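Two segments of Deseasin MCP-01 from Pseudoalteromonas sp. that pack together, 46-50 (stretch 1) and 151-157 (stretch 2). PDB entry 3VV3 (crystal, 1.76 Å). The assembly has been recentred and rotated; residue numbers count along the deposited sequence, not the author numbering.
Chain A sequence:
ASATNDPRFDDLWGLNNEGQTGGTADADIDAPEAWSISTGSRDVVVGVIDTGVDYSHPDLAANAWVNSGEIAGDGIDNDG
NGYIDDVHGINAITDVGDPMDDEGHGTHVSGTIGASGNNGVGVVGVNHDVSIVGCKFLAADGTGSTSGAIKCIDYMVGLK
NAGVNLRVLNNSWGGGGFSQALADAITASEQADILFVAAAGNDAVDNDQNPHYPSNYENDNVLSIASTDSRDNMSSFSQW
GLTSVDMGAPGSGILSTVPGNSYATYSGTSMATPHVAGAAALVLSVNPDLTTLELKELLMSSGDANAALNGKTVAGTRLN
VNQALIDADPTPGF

Stretch 1, residues 46-50: VGVID
Stretch 2 (151-157) KCIDYMV

A helix laid against a β-strand usually meets it through one side of each element, and where the two run close, a residue without a side chain often makes the room. The pairing of residues 46-50 with residues 151-157 in Deseasin MCP-01 is a compact example. Stretch 1 is the end portion of a strand that begins earlier in the chain, with phi/psi of -119/132 at Val46, -95/134 at Gly47, -114/115 at Val48 and -103/108 at Ile49, and a departure to -171/-146 at Asp50. Stretch 2 lies wholly within a longer helix, its phi/psi values close to -60/-45, with backbone hydrogen bonds from Tyr155 N to Lys151 O (2.9 Å), Met156 N to Cys152 O (3.0 Å) and Val157 N to Ile153 O (2.9 Å). The axes approach to 9.3 Å and run nearly antiparallel, at 168°. In keeping with this direction, the later residue of the strand pairs with the earlier one of the helix: the CA atoms of Gly47 and Met156 lie 6.8 Å apart, and those of Ile49 and Cys152 lie 6.5 Å apart.

Ile49 covers the most surface. Its CA-to-CB bond points toward the helix, and with chi1 m and chi2 t the side chain spans several helical residues. Ile49 CG2 sits 3.6 Å from Cys152 CB, while Ile49 CD1 reaches Ile153 CG1 at 3.8 Å. Ile153, whose own CA-to-CB bond points sideways, adopts m for chi1 and t for chi2. A looser apolar approach, 4.4 Å from Ile49 CG1 to Met156 CE, links this cluster to the next.

Met156 makes the second large contribution. Four residues after Cys152, it lies about one helical turn further on, and both CA-to-CB bonds point toward the strand. Its rotamers, chi1 m, chi2 m and chi3 t, bring Met156 CE to 3.7 Å from Gly47 CA and 4.0 Å from Val48 N, so the methyl group packs directly on the strand backbone. Here the absence of a side chain matters: an ideal CB on Gly47 would point toward the helix and lie 2.6 Å from Met156 SD, a clash.

Cys152, with chi1 m, completes the principal trio; it is also covalently bonded to a group elsewhere in the structure. Strand alternation accounts for the remainder of stretch 1, since Val46, Val48 and Asp50, all with chi1 t, direct their CA-to-CB bonds away. No hydrogen bond crosses between the stretches. The 228 Å² buried, both sides summed, therefore reflects apolar packing and close fit to the backbone.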

# COMPACT_ATOMS: atom_id res chain seq x y z
N VAL A 46 19.87 -3.11 -12.91
CA VAL A 46 19.10 -3.49 -11.73
C VAL A 46 17.75 -4.05 -12.17
O VAL A 46 17.06 -3.44 -12.98
CB VAL A 46 18.85 -2.29 -10.80
CG1 VAL A 46 18.04 -2.71 -9.59
CG2 VAL A 46 20.17 -1.67 -10.35
N GLY A 47 17.37 -5.19 -11.63
CA GLY A 47 16.08 -5.77 -11.95
C GLY A 47 15.03 -5.39 -10.91
O GLY A 47 15.30 -5.45 -9.71
N VAL A 48 13.85 -4.98 -11.38
CA VAL A 48 12.75 -4.66 -10.48
C VAL A 48 11.63 -5.67 -10.70
O VAL A 48 11.05 -5.74 -11.79
CB VAL A 48 12.22 -3.22 -10.71
CG1 VAL A 48 10.96 -2.97 -9.88
CG2 VAL A 48 13.31 -2.20 -10.41
N ILE A 49 11.36 -6.47 -9.67
CA ILE A 49 10.32 -7.50 -9.72
C ILE A 49 9.10 -6.98 -8.96
O ILE A 49 9.12 -6.84 -7.73
CB ILE A 49 10.85 -8.81 -9.12
CG1 ILE A 49 12.07 -9.29 -9.93
CG2 ILE A 49 9.74 -9.88 -9.08
CD1 ILE A 49 12.78 -10.56 -9.38
N ASP A 50 8.04 -6.64 -9.70
CA ASP A 50 6.98 -5.83 -9.12
C ASP A 50 5.79 -5.78 -10.07
O ASP A 50 5.51 -6.76 -10.78
CB ASP A 50 7.55 -4.43 -8.85
CG ASP A 50 6.88 -3.72 -7.68
OD1 ASP A 50 5.66 -3.45 -7.73
OD2 ASP A 50 7.59 -3.40 -6.70
N LYS A 151 9.28 -17.02 -11.87
CA LYS A 151 9.54 -16.77 -13.28
C LYS A 151 10.39 -15.51 -13.45
O LYS A 151 11.29 -15.47 -14.29
CB LYS A 151 8.24 -16.65 -14.09
CG LYS A 151 7.51 -17.97 -14.25
CD LYS A 151 6.14 -17.77 -14.93
CE LYS A 151 6.26 -17.48 -16.41
NZ LYS A 151 4.90 -17.38 -17.04
N CYS A 152 10.10 -14.49 -12.66
CA CYS A 152 10.87 -13.24 -12.70
C CYS A 152 12.31 -13.45 -12.28
O CYS A 152 13.24 -12.99 -12.95
CB CYS A 152 10.22 -12.17 -11.81
SG CYS A 152 8.74 -11.45 -12.56
N ILE A 153 12.51 -14.12 -11.15
CA ILE A 153 13.87 -14.37 -10.67
C ILE A 153 14.67 -15.19 -11.69
O ILE A 153 15.79 -14.83 -12.03
CB ILE A 153 13.87 -15.04 -9.28
CG1 ILE A 153 13.17 -14.13 -8.27
CG2 ILE A 153 15.31 -15.36 -8.84
CD1 ILE A 153 12.76 -14.82 -6.98
N ASP A 154 14.07 -16.26 -12.20
CA ASP A 154 14.71 -17.08 -13.22
C ASP A 154 15.08 -16.24 -14.45
O ASP A 154 16.15 -16.42 -15.05
CB ASP A 154 13.81 -18.24 -13.64
CG ASP A 154 13.66 -19.30 -12.56
OD1 ASP A 154 14.34 -19.23 -11.51
OD2 ASP A 154 12.84 -20.23 -12.77
N TYR A 155 14.18 -15.34 -14.85
CA TYR A 155 14.43 -14.49 -16.03
C TYR A 155 15.64 -13.61 -15.80
O TYR A 155 16.52 -13.50 -16.67
CB TYR A 155 13.20 -13.62 -16.32
CG TYR A 155 13.41 -12.54 -17.37
CD1 TYR A 155 13.39 -12.85 -18.73
CD2 TYR A 155 13.57 -11.20 -17.01
CE1 TYR A 155 13.57 -11.87 -19.70
CE2 TYR A 155 13.74 -10.20 -17.98
CZ TYR A 155 13.73 -10.55 -19.32
OH TYR A 155 13.89 -9.58 -20.29
N MET A 156 15.69 -12.97 -14.64
CA MET A 156 16.80 -12.09 -14.29
C MET A 156 18.11 -12.86 -14.21
O MET A 156 19.16 -12.38 -14.66
CB MET A 156 16.51 -11.38 -12.96
CG MET A 156 15.26 -10.49 -12.99
SD MET A 156 15.50 -8.98 -13.95
CE MET A 156 13.90 -8.20 -13.73
N VAL A 157 18.07 -14.05 -13.60
CA VAL A 157 19.27 -14.88 -13.51
C VAL A 157 19.73 -15.29 -14.90
O VAL A 157 20.92 -15.30 -15.19
CB VAL A 157 19.03 -16.12 -12.64
CG1 VAL A 157 20.24 -17.06 -12.71
CG2 VAL A 157 18.74 -15.69 -11.19